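Local coordinates for protein 5-formaminoimidazole-4-carboxamide-1-(beta)-D-ribofuranosyl 5'-monophosphate synthetase (Methanocaldococcus jannaschii, PDB 2R7L) that catalyses the ATP- and formate-dependent, folate-independent formylation of AICAR to FAICAR in de novo purine biosynthesis, at residues E230-G235 with M247-S252; E200-T205 with Q297-E302; C45-G50 with F64-N69; L24-S29 with H92-A97. All blocks are in the same frame, centred on the assembly; numbering follows the deposited sequence.

How the interactions relate
Followed from the N terminus, the chain forms two separate enclosures. Interaction 4 opens at 24-29, in the loop after strand 20-24, and closes at 92-97 on helix 93-99; within that span interaction 3 joins strands 43-47 and 63-66. These two touch: Gly25 N lies 2.8 Å from Ile46 O, a probable hydrogen bond, and both belong to the N-terminal Rossmann-like region. Farther on, in the ATP-grasp region, interaction 2 ties the loop before strand 205-214 to strand 292-300, and inside its span interaction 1 ties the corner after strand 219-230 to the loop before strand 253-263. Both reach the same ATP, though their centres are about 19 Å apart. No two loops cross.

Interaction 1: E230-G235 with M247-S252; sequences ESNIDG and MNINPS. With ATP (adenosine-5'-triphosphate), chain E.
Asn232 and Ser252 form the tight end of this contact through reciprocal hydrogen bonds. The main-chain N of Asn232, which follows a cis peptide bond, donates to Ser252 OG at 2.9 Å, and Ser252 N returns a bond of 2.9 Å to Asn232 OD1, approaching 54° above the carbonyl plane. Asn232 CG sits between its backbone N and carbonyl carbon (chi1 71°), while ND2 donates to Asn250 O at 3.1 Å, that oxygen only 15° from the amide plane. Ile233 N adds a bond to Ser252 O at 3.0 Å, and beside it Ile233 CD1 makes an apolar touch with Pro251 CB at 3.8 Å. The other end is looser: Ile249 CD1 reaches only 3.8 Å from Asn232 ND2, and the chain runs out to exposed, poorly ordered Asn248. An alanine at Asn232 would probably leave Ser252 N and Asn250 O without their mates across the contact. Ser252 OG also bonds Glu302 of the second subunit. Glu230 OE1 accepts a hydrogen bond from ATP O2' at 3.1 Å and meets Arg238 of the third subunit; OE2 faces O3' at a doubtfully short distance. The corner therefore adjoins the ribose-binding part of an ATP-grasp nucleotide site.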
# COMPACT_ATOMS: atom_id res chain seq x y z
N GLU A 230 0.10 32.72 -12.07
CA GLU A 230 -0.74 33.92 -12.03
C GLU A 230 -1.04 34.48 -13.43
O GLU A 230 -0.21 34.41 -14.33
CB GLU A 230 -0.08 34.97 -11.12
CG GLU A 230 -0.08 34.56 -9.65
CD GLU A 230 0.94 35.29 -8.81
OE1 GLU A 230 1.93 35.82 -9.36
OE2 GLU A 230 0.75 35.32 -7.57
N SER A 231 -2.25 35.01 -13.60
CA SER A 231 -2.68 35.60 -14.86
C SER A 231 -2.97 37.10 -14.63
O SER A 231 -3.62 37.45 -13.66
CB SER A 231 -3.94 34.89 -15.36
OG SER A 231 -4.25 35.24 -16.70
N ASN A 232 -2.54 37.97 -15.55
CA ASN A 232 -2.01 37.57 -16.85
C ASN A 232 -0.49 37.46 -16.87
O ASN A 232 0.09 37.03 -17.86
CB ASN A 232 -2.48 38.55 -17.93
CG ASN A 232 -1.81 39.93 -17.83
OD1 ASN A 232 -0.85 40.11 -17.08
ND2 ASN A 232 -2.32 40.89 -18.59
N ILE A 233 0.14 37.80 -15.76
CA ILE A 233 1.59 37.96 -15.76
C ILE A 233 2.31 36.76 -16.37
O ILE A 233 3.15 36.93 -17.25
CB ILE A 233 2.14 38.27 -14.35
CG1 ILE A 233 3.65 38.55 -14.41
CG2 ILE A 233 1.82 37.14 -13.38
CD1 ILE A 233 4.01 39.76 -15.28
N ASP A 234 1.97 35.55 -15.93
CA ASP A 234 2.68 34.37 -16.44
C ASP A 234 2.37 34.10 -17.92
O ASP A 234 3.14 33.43 -18.61
CB ASP A 234 2.42 33.15 -15.55
CG ASP A 234 3.13 33.26 -14.21
OD1 ASP A 234 4.33 33.61 -14.21
OD2 ASP A 234 2.49 33.02 -13.16
N GLY A 235 1.26 34.63 -18.40
CA GLY A 235 0.99 34.65 -19.85
C GLY A 235 1.74 35.77 -20.58
O GLY A 235 2.26 35.57 -21.68
N MET A 247 2.73 45.82 -27.79
CA MET A 247 1.41 45.69 -27.18
C MET A 247 1.19 46.76 -26.12
O MET A 247 2.14 47.25 -25.50
CB MET A 247 1.25 44.31 -26.54
CG MET A 247 1.51 43.14 -27.47
SD MET A 247 1.63 41.58 -26.56
CE MET A 247 -0.07 41.39 -26.00
N ASN A 248 -0.07 47.12 -25.92
CA ASN A 248 -0.44 48.01 -24.83
C ASN A 248 -1.13 47.21 -23.74
O ASN A 248 -2.36 47.19 -23.64
CB ASN A 248 -1.32 49.16 -25.32
CG ASN A 248 -0.62 50.05 -26.34
OD1 ASN A 248 0.56 50.39 -26.17
ND2 ASN A 248 -1.33 50.43 -27.39
N ILE A 249 -0.33 46.53 -22.92
CA ILE A 249 -0.85 45.57 -21.97
C ILE A 249 -0.19 45.76 -20.61
O ILE A 249 1.03 45.90 -20.51
CB ILE A 249 -0.64 44.12 -22.48
CG1 ILE A 249 -1.30 43.10 -21.55
CG2 ILE A 249 0.85 43.83 -22.67
CD1 ILE A 249 -1.33 41.69 -22.14
N ASN A 250 -1.01 45.79 -19.56
CA ASN A 250 -0.49 45.88 -18.20
C ASN A 250 -0.53 44.51 -17.53
O ASN A 250 -1.46 43.74 -17.77
CB ASN A 250 -1.31 46.88 -17.38
CG ASN A 250 -1.31 48.27 -17.98
OD1 ASN A 250 -2.36 48.79 -18.36
ND2 ASN A 250 -0.13 48.87 -18.08
N PRO A 251 0.48 44.21 -16.71
CA PRO A 251 0.47 42.96 -15.96
C PRO A 251 -0.60 42.94 -14.88
O PRO A 251 -0.91 43.97 -14.28
CB PRO A 251 1.86 42.93 -15.32
CG PRO A 251 2.28 44.36 -15.22
CD PRO A 251 1.69 45.01 -16.45
N SER A 252 -1.16 41.76 -14.66
CA SER A 252 -1.98 41.52 -13.48
C SER A 252 -1.48 40.25 -12.82
O SER A 252 -0.79 39.44 -13.44
CB SER A 252 -3.45 41.40 -13.86
OG SER A 252 -3.61 40.60 -15.01
PG ATP E . -2.55 35.52 -3.37
O1G ATP E . -3.50 35.08 -2.28
O2G ATP E . -1.18 34.88 -3.31
O3G ATP E . -3.17 35.52 -4.75
PB ATP E . -1.40 37.62 -1.82
O1B ATP E . -1.06 36.46 -0.92
O2B ATP E . -2.07 38.83 -1.22
O3B ATP E . -2.30 37.10 -3.06
PA ATP E . 0.31 39.52 -3.14
O1A ATP E . 1.14 40.30 -2.15
O2A ATP E . -0.94 40.09 -3.75
O3A ATP E . 0.00 38.07 -2.50
O5' ATP E . 1.30 39.12 -4.34
C5' ATP E . 0.75 38.72 -5.59
C4' ATP E . 1.91 38.39 -6.52
O4' ATP E . 2.66 39.58 -6.82
C3' ATP E . 2.91 37.43 -5.89
O3' ATP E . 2.53 36.07 -6.09
C2' ATP E . 4.20 37.79 -6.61
O2' ATP E . 4.29 37.09 -7.84
C1' ATP E . 4.05 39.28 -6.90
N9 ATP E . 4.74 40.01 -5.82
C8 ATP E . 4.18 40.37 -4.65
N7 ATP E . 5.08 41.02 -3.87
C5 ATP E . 6.23 41.11 -4.56
C6 ATP E . 7.57 41.69 -4.31
N6 ATP E . 7.86 42.32 -3.15
N1 ATP E . 8.49 41.55 -5.29
C2 ATP E . 8.21 40.92 -6.45
N3 ATP E . 7.02 40.38 -6.74
C4 ATP E . 6.01 40.43 -5.84

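Interaction 2: E200-T205 with Q297-E302; sequences EYVVGT and QSLCNE. With ATP (adenosine-5'-triphosphate), chain E.
Leu299 and Cys300 carry most of the contact with 200-205, but their segment starts beside the ATP phosphates. There Gln297, a predicted magnesium ligand, donates from NE2 to O1B at 2.9 Å. Ser298 turns its hydroxyl to Phe207 O. Leu299 touches both nucleotide and loop: its CB meets Val202 CG1 at 3.8 Å as the two side chains slide past each other in opposite directions, and its CD1 lies 3.6 Å from adenine C2. Tyr201 approaches from the other side of the adenine plane, and C2 stands 3.6 Å over the centre of its ring. Val202 N bonds N1 at 2.9 Å and Glu200 O receives N6, so the loop reads the base edge through its backbone. Cys300 forms an antiparallel hydrogen-bonded pair with Thr205; its N reaches Thr205 O at 2.8 Å, and its O accepts Thr205 N. Gly204 CA makes a CA-H...O contact with Cys300 O at 3.1 Å, and a CB on Gly204 would clash with that oxygen. Beyond Asn301, one water links Glu302 N to Val203 O. Strand 292-300 runs between strands 205-214 and 306-312, while the third subunit packs alongside, its Thr256 bonding Thr205 OG1 and its Ser231 Cys300 O.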
# COMPACT_ATOMS: atom_id res chain seq x y z
N GLU A 200 9.77 47.23 -2.32
CA GLU A 200 10.84 46.72 -3.15
C GLU A 200 10.38 45.54 -4.01
O GLU A 200 9.82 44.57 -3.50
CB GLU A 200 11.99 46.29 -2.25
CG GLU A 200 13.09 45.53 -2.95
CD GLU A 200 14.13 45.02 -2.00
OE1 GLU A 200 13.87 45.04 -0.77
OE2 GLU A 200 15.20 44.60 -2.47
N TYR A 201 10.60 45.63 -5.31
CA TYR A 201 10.37 44.49 -6.18
C TYR A 201 11.53 43.53 -5.94
O TYR A 201 12.69 43.86 -6.24
CB TYR A 201 10.31 44.91 -7.65
CG TYR A 201 9.80 43.81 -8.55
CD1 TYR A 201 8.48 43.79 -8.97
CD2 TYR A 201 10.64 42.77 -8.96
CE1 TYR A 201 8.00 42.78 -9.79
CE2 TYR A 201 10.17 41.75 -9.78
CZ TYR A 201 8.85 41.76 -10.18
OH TYR A 201 8.37 40.76 -10.99
N VAL A 202 11.25 42.36 -5.36
CA VAL A 202 12.30 41.37 -5.13
C VAL A 202 12.42 40.48 -6.36
O VAL A 202 11.43 39.94 -6.85
CB VAL A 202 12.03 40.51 -3.88
CG1 VAL A 202 13.07 39.40 -3.76
CG2 VAL A 202 12.03 41.38 -2.61
N VAL A 203 13.64 40.34 -6.87
CA VAL A 203 13.84 39.57 -8.09
C VAL A 203 14.40 38.19 -7.76
O VAL A 203 15.59 38.03 -7.49
CB VAL A 203 14.74 40.31 -9.10
CG1 VAL A 203 14.77 39.57 -10.42
CG2 VAL A 203 14.25 41.75 -9.29
N GLY A 204 13.53 37.19 -7.78
CA GLY A 204 13.97 35.85 -7.46
C GLY A 204 12.97 34.76 -7.78
O GLY A 204 12.03 34.96 -8.56
N THR A 205 13.19 33.60 -7.18
CA THR A 205 12.36 32.43 -7.41
C THR A 205 11.31 32.30 -6.30
O THR A 205 11.63 32.41 -5.13
CB THR A 205 13.23 31.18 -7.50
OG1 THR A 205 14.30 31.26 -6.55
CG2 THR A 205 13.84 31.05 -8.88
N GLN A 297 5.09 33.00 2.06
CA GLN A 297 5.18 33.22 0.62
C GLN A 297 6.42 34.06 0.33
O GLN A 297 6.46 35.24 0.65
CB GLN A 297 3.93 33.92 0.10
CG GLN A 297 2.67 33.12 0.33
CD GLN A 297 1.45 33.98 0.39
OE1 GLN A 297 0.88 34.18 1.46
NE2 GLN A 297 1.02 34.50 -0.76
N SER A 298 7.42 33.45 -0.27
CA SER A 298 8.72 34.09 -0.34
C SER A 298 9.33 34.14 -1.73
O SER A 298 8.84 33.51 -2.67
CB SER A 298 9.68 33.40 0.62
OG SER A 298 9.91 32.06 0.22
N LEU A 299 10.41 34.91 -1.85
CA LEU A 299 11.17 34.96 -3.08
C LEU A 299 12.63 34.78 -2.72
O LEU A 299 13.13 35.42 -1.80
CB LEU A 299 10.95 36.29 -3.81
CG LEU A 299 9.56 36.47 -4.43
CD1 LEU A 299 9.23 37.94 -4.68
CD2 LEU A 299 9.43 35.66 -5.71
N CYS A 300 13.30 33.88 -3.43
CA CYS A 300 14.69 33.60 -3.14
C CYS A 300 15.57 34.43 -4.07
O CYS A 300 15.55 34.24 -5.29
CB CYS A 300 14.99 32.10 -3.32
SG CYS A 300 16.66 31.64 -2.81
N ASN A 301 16.32 35.36 -3.49
CA ASN A 301 17.17 36.21 -4.31
C ASN A 301 18.49 35.52 -4.64
O ASN A 301 18.77 34.43 -4.15
CB ASN A 301 17.38 37.59 -3.66
CG ASN A 301 18.20 37.53 -2.40
OD1 ASN A 301 19.09 36.69 -2.25
ND2 ASN A 301 17.93 38.44 -1.48
N GLU A 302 19.29 36.15 -5.50
CA GLU A 302 20.49 35.50 -6.00
C GLU A 302 21.52 35.25 -4.90
O GLU A 302 22.48 34.50 -5.09
CB GLU A 302 21.11 36.31 -7.14
CG GLU A 302 21.51 37.72 -6.75
CD GLU A 302 22.31 38.41 -7.84
OE1 GLU A 302 22.06 38.14 -9.03
OE2 GLU A 302 23.20 39.21 -7.50
PG ATP E . -2.55 35.52 -3.37
O1G ATP E . -3.50 35.08 -2.28
O2G ATP E . -1.18 34.88 -3.31
O3G ATP E . -3.17 35.52 -4.75
PB ATP E . -1.40 37.62 -1.82
O1B ATP E . -1.06 36.46 -0.92
O2B ATP E . -2.07 38.83 -1.22
O3B ATP E . -2.30 37.10 -3.06
PA ATP E . 0.31 39.52 -3.14
O1A ATP E . 1.14 40.30 -2.15
O2A ATP E . -0.94 40.09 -3.75
O3A ATP E . 0.00 38.07 -2.50
O5' ATP E . 1.30 39.12 -4.34
C5' ATP E . 0.75 38.72 -5.59
C4' ATP E . 1.91 38.39 -6.52
O4' ATP E . 2.66 39.58 -6.82
C3' ATP E . 2.91 37.43 -5.89
O3' ATP E . 2.53 36.07 -6.09
C2' ATP E . 4.20 37.79 -6.61
O2' ATP E . 4.29 37.09 -7.84
C1' ATP E . 4.05 39.28 -6.90
N9 ATP E . 4.74 40.01 -5.82
C8 ATP E . 4.18 40.37 -4.65
N7 ATP E . 5.08 41.02 -3.87
C5 ATP E . 6.23 41.11 -4.56
C6 ATP E . 7.57 41.69 -4.31
N6 ATP E . 7.86 42.32 -3.15
N1 ATP E . 8.49 41.55 -5.29
C2 ATP E . 8.21 40.92 -6.45
N3 ATP E . 7.02 40.38 -6.74
C4 ATP E . 6.01 40.43 -5.84
O HOH W 1 18.11 38.64 -6.71

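Interaction 3: C45-G50 with F64-N69; sequences CITMKG and FIYVDN
Cys45 opens the pairing with Phe64: its O accepts Ile65 N at 3.2 Å, and its CB lies 4.2 Å from Phe64 CD1. On the other face of the sheet, Ile46 turns CG2 anti to its backbone N, and that methyl meets Val67 CG1 at 4.1 Å. Thr47 bonds through both its N and its O to strand 64-66 and the residue after it, N donating to Ile65 O at 3.1 Å and O accepting Val67 N at 2.9 Å. These bonds define a parallel register in which the axes of strands 45-47 and 64-66 approach to 4.7 Å at 28°. With helix 53-57 connecting them, the strands form a beta-alpha-beta unit of the Rossmann-like N-terminal region, and strand 63-66 is the outermost of its sheet within this chain. Thr47 CG2 also stands over the centre of the Tyr66 ring, 3.7 Å from the centroid, and the same methyl touches Phe64 CD1. The phenol hydroxyl goes on to Asp52, so an alanine at Tyr66 would probably uncover the Thr47 methyl on this side and leave Asp52 without that hydroxyl partner. Past the paired strands, Met48 CB lies 3.2 Å from Val67 O. Its chain bends at chi3 (-80°), bringing CE near Asp68 O, and Lys49 N comes to the edge of the Tyr66 ring.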
# COMPACT_ATOMS: atom_id res chain seq x y z
N CYS A 45 -19.59 19.20 4.05
CA CYS A 45 -19.20 20.23 3.10
C CYS A 45 -20.33 21.23 2.87
O CYS A 45 -21.38 20.88 2.34
CB CYS A 45 -18.82 19.58 1.78
SG CYS A 45 -18.33 20.73 0.49
N ILE A 46 -20.10 22.49 3.25
CA ILE A 46 -21.04 23.55 2.90
C ILE A 46 -20.89 23.89 1.42
O ILE A 46 -19.79 24.22 0.95
CB ILE A 46 -20.83 24.81 3.74
CG1 ILE A 46 -20.79 24.44 5.22
CG2 ILE A 46 -21.93 25.81 3.47
CD1 ILE A 46 -20.56 25.62 6.13
N THR A 47 -21.99 23.80 0.68
CA THR A 47 -21.95 24.02 -0.76
C THR A 47 -23.22 24.75 -1.25
O THR A 47 -24.02 25.21 -0.44
CB THR A 47 -21.76 22.69 -1.50
OG1 THR A 47 -21.58 22.93 -2.90
CG2 THR A 47 -22.97 21.78 -1.30
N MET A 48 -23.39 24.86 -2.56
CA MET A 48 -24.55 25.53 -3.13
C MET A 48 -24.77 25.05 -4.56
O MET A 48 -23.87 24.47 -5.16
CB MET A 48 -24.42 27.06 -3.08
CG MET A 48 -23.18 27.65 -3.77
SD MET A 48 -23.18 29.47 -3.89
CE MET A 48 -24.24 29.68 -5.32
N LYS A 49 -25.97 25.26 -5.08
CA LYS A 49 -26.28 24.85 -6.44
C LYS A 49 -25.33 25.57 -7.39
O LYS A 49 -25.06 26.76 -7.23
CB LYS A 49 -27.74 25.16 -6.79
CG LYS A 49 -28.76 24.42 -5.95
CD LYS A 49 -30.16 24.56 -6.54
CE LYS A 49 -31.20 23.84 -5.69
NZ LYS A 49 -32.58 23.96 -6.25
N GLY A 50 -24.83 24.84 -8.38
CA GLY A 50 -23.88 25.40 -9.34
C GLY A 50 -22.42 25.20 -8.97
O GLY A 50 -21.55 25.24 -9.85
N PHE A 64 -23.82 17.04 2.81
CA PHE A 64 -23.84 18.39 2.25
C PHE A 64 -24.81 19.29 3.01
O PHE A 64 -25.95 18.90 3.26
CB PHE A 64 -24.24 18.36 0.78
CG PHE A 64 -23.25 17.67 -0.10
CD1 PHE A 64 -22.09 18.31 -0.50
CD2 PHE A 64 -23.47 16.36 -0.52
CE1 PHE A 64 -21.17 17.67 -1.31
CE2 PHE A 64 -22.56 15.72 -1.33
CZ PHE A 64 -21.40 16.37 -1.73
N ILE A 65 -24.35 20.48 3.37
CA ILE A 65 -25.23 21.54 3.85
C ILE A 65 -25.33 22.62 2.78
O ILE A 65 -24.41 23.43 2.64
CB ILE A 65 -24.70 22.20 5.14
CG1 ILE A 65 -24.51 21.15 6.23
CG2 ILE A 65 -25.63 23.31 5.60
CD1 ILE A 65 -24.00 21.72 7.55
N TYR A 66 -26.41 22.60 2.00
CA TYR A 66 -26.61 23.60 0.95
C TYR A 66 -27.05 24.96 1.50
O TYR A 66 -27.90 25.05 2.39
CB TYR A 66 -27.64 23.10 -0.06
CG TYR A 66 -27.09 22.10 -1.04
CD1 TYR A 66 -26.81 22.47 -2.35
CD2 TYR A 66 -26.85 20.79 -0.66
CE1 TYR A 66 -26.31 21.55 -3.25
CE2 TYR A 66 -26.34 19.87 -1.56
CZ TYR A 66 -26.07 20.25 -2.85
OH TYR A 66 -25.57 19.34 -3.74
N VAL A 67 -26.44 26.03 0.98
CA VAL A 67 -26.86 27.40 1.29
C VAL A 67 -27.27 28.11 0.00
O VAL A 67 -26.88 27.70 -1.09
CB VAL A 67 -25.74 28.20 1.99
CG1 VAL A 67 -25.54 27.70 3.40
CG2 VAL A 67 -24.44 28.15 1.20
N ASP A 68 -28.07 29.16 0.13
CA ASP A 68 -28.51 29.92 -1.04
C ASP A 68 -27.34 30.63 -1.70
O ASP A 68 -27.21 30.64 -2.92
CB ASP A 68 -29.60 30.92 -0.65
CG ASP A 68 -30.97 30.28 -0.51
OD1 ASP A 68 -31.70 30.63 0.44
OD2 ASP A 68 -31.30 29.41 -1.35
N ASN A 69 -26.49 31.22 -0.86
CA ASN A 69 -25.26 31.87 -1.28
C ASN A 69 -24.26 31.66 -0.16
O ASN A 69 -24.66 31.60 1.01
CB ASN A 69 -25.48 33.37 -1.49
CG ASN A 69 -26.37 33.67 -2.68
OD1 ASN A 69 -25.96 33.54 -3.84
ND2 ASN A 69 -27.61 34.08 -2.41

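Interaction 4: L24-S29 with H92-A97; sequences LGSHTS and HGSFIA. With AMZ (aminoimidazole 4-carboxamide ribonucleotide), chain F.
Chi1 of His27 (-167°) sets CG anti to its backbone N and chi1 of His92 (59°) sets CG between backbone N and carbonyl carbon; from there the two side chains meet. They slide past each other in opposite directions, their rings near parallel but displaced, with centroids 5.1 Å apart. Ring overlap is therefore slight, and His27 CB instead covers one face of His92, 3.7 Å from its centroid and offset toward the rim. In the plane of its ring, His92 NE2 donates to Leu24 O at 2.9 Å and 161°, which fixes the ring's rotation. Gly93 N stands 3.5 Å above the centre of the His27 ring, and a CB on Gly93 would clash with His27 NE2. The arrangement joins the loop after strand 20-24, with an inverse gamma turn at Gly25, to the start of helix 93-99; strands 20-24 and 87-89 are neighbours in the parallel Rossmann-like sheet, and the AICAR site lies here. The ribose ring oxygen of AICAR, atom O, lies in plane at the His27 edge, 3.5 Å from His27 CD2. His27 ND1 is bonded to Thr28 OG1 at 3.0 Å. Ser26 OG donates to Ser94 OG at 3.2 Å, and Ser94 OG in turn to phosphate oxygen OP1, a very short bond whose exact length is doubtful. Arg264 and Ser266 of the second subunit also bind this nucleotide.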
# COMPACT_ATOMS: atom_id res chain seq x y z
N LEU A 24 -16.05 24.82 4.19
CA LEU A 24 -16.80 25.31 3.03
C LEU A 24 -16.19 24.74 1.76
O LEU A 24 -14.97 24.64 1.63
CB LEU A 24 -16.80 26.85 3.00
CG LEU A 24 -17.23 27.54 1.70
CD1 LEU A 24 -18.71 27.33 1.44
CD2 LEU A 24 -16.90 29.03 1.73
N GLY A 25 -17.05 24.38 0.81
CA GLY A 25 -16.61 23.74 -0.42
C GLY A 25 -15.92 24.68 -1.40
O GLY A 25 -16.50 25.08 -2.40
N SER A 26 -14.66 25.00 -1.11
CA SER A 26 -13.87 25.88 -1.96
C SER A 26 -12.46 25.98 -1.42
O SER A 26 -12.15 25.42 -0.36
CB SER A 26 -14.49 27.28 -2.00
OG SER A 26 -13.82 28.09 -2.96
N HIS A 27 -11.61 26.72 -2.13
CA HIS A 27 -10.27 27.07 -1.68
C HIS A 27 -9.31 25.88 -1.60
O HIS A 27 -8.48 25.69 -2.48
CB HIS A 27 -10.31 27.79 -0.33
CG HIS A 27 -9.02 28.45 0.04
ND1 HIS A 27 -8.14 27.90 0.94
CD2 HIS A 27 -8.46 29.60 -0.39
CE1 HIS A 27 -7.09 28.70 1.07
NE2 HIS A 27 -7.26 29.74 0.27
N THR A 28 -9.44 25.09 -0.52
CA THR A 28 -8.59 23.92 -0.30
C THR A 28 -9.40 22.74 0.25
O THR A 28 -8.84 21.78 0.75
CB THR A 28 -7.47 24.24 0.71
OG1 THR A 28 -8.00 25.04 1.78
CG2 THR A 28 -6.33 25.01 0.03
N SER A 29 -10.72 22.82 0.14
CA SER A 29 -11.59 21.85 0.79
C SER A 29 -11.38 20.41 0.29
O SER A 29 -11.52 19.46 1.06
CB SER A 29 -13.05 22.25 0.66
OG SER A 29 -13.48 22.10 -0.68
N HIS A 92 -10.49 28.33 6.08
CA HIS A 92 -9.62 28.65 4.96
C HIS A 92 -10.02 29.97 4.28
O HIS A 92 -11.05 30.57 4.62
CB HIS A 92 -9.61 27.50 3.95
CG HIS A 92 -10.96 27.16 3.38
ND1 HIS A 92 -11.76 28.10 2.76
CD2 HIS A 92 -11.62 25.99 3.31
CE1 HIS A 92 -12.87 27.51 2.34
NE2 HIS A 92 -12.81 26.23 2.66
N GLY A 93 -9.20 30.40 3.33
CA GLY A 93 -9.38 31.67 2.62
C GLY A 93 -10.80 32.03 2.24
O GLY A 93 -11.30 33.08 2.64
N SER A 94 -11.45 31.16 1.47
CA SER A 94 -12.80 31.42 0.98
C SER A 94 -13.82 31.46 2.11
O SER A 94 -14.82 32.16 2.01
CB SER A 94 -13.24 30.35 -0.02
OG SER A 94 -12.46 30.40 -1.20
N PHE A 95 -13.56 30.69 3.16
CA PHE A 95 -14.48 30.62 4.29
C PHE A 95 -14.47 31.92 5.07
O PHE A 95 -15.52 32.48 5.38
CB PHE A 95 -14.14 29.46 5.22
CG PHE A 95 -14.87 29.51 6.53
CD1 PHE A 95 -16.23 29.22 6.58
CD2 PHE A 95 -14.22 29.87 7.69
CE1 PHE A 95 -16.92 29.28 7.78
CE2 PHE A 95 -14.89 29.93 8.89
CZ PHE A 95 -16.25 29.63 8.93
N ILE A 96 -13.27 32.39 5.42
CA ILE A 96 -13.12 33.63 6.14
C ILE A 96 -13.72 34.80 5.34
O ILE A 96 -14.37 35.68 5.91
CB ILE A 96 -11.66 33.90 6.48
CG1 ILE A 96 -11.12 32.74 7.33
CG2 ILE A 96 -11.50 35.22 7.22
CD1 ILE A 96 -9.62 32.78 7.56
N ALA A 97 -13.54 34.77 4.03
CA ALA A 97 -14.07 35.81 3.15
C ALA A 97 -15.59 35.80 3.08
O ALA A 97 -16.23 36.83 3.30
CB ALA A 97 -13.48 35.70 1.75
O5 AMZ F . -4.29 28.36 -5.41
C6 AMZ F . -3.98 29.30 -4.68
N2 AMZ F . -2.73 29.64 -4.38
C3A AMZ F . -5.05 30.19 -4.06
C7A AMZ F . -4.85 31.34 -3.32
N3 AMZ F . -3.69 31.91 -3.00
N1 AMZ F . -6.35 29.98 -4.16
C5 AMZ F . -6.96 30.97 -3.50
N AMZ F . -6.04 31.80 -2.99
C1 AMZ F . -6.31 33.02 -2.18
C2 AMZ F . -6.51 34.27 -3.03
C3 AMZ F . -8.01 34.44 -3.07
O2 AMZ F . -8.33 35.83 -3.06
O1 AMZ F . -5.90 35.37 -2.34
O AMZ F . -7.55 32.74 -1.52
C AMZ F . -8.45 33.84 -1.73
C4 AMZ F . -9.87 33.24 -1.80
O3 AMZ F . -9.94 32.27 -2.84
P AMZ F . -11.21 32.24 -3.79
OP1 AMZ F . -12.48 31.88 -3.12
O4 AMZ F . -11.32 33.69 -4.47
OP2 AMZ F . -10.87 31.20 -4.99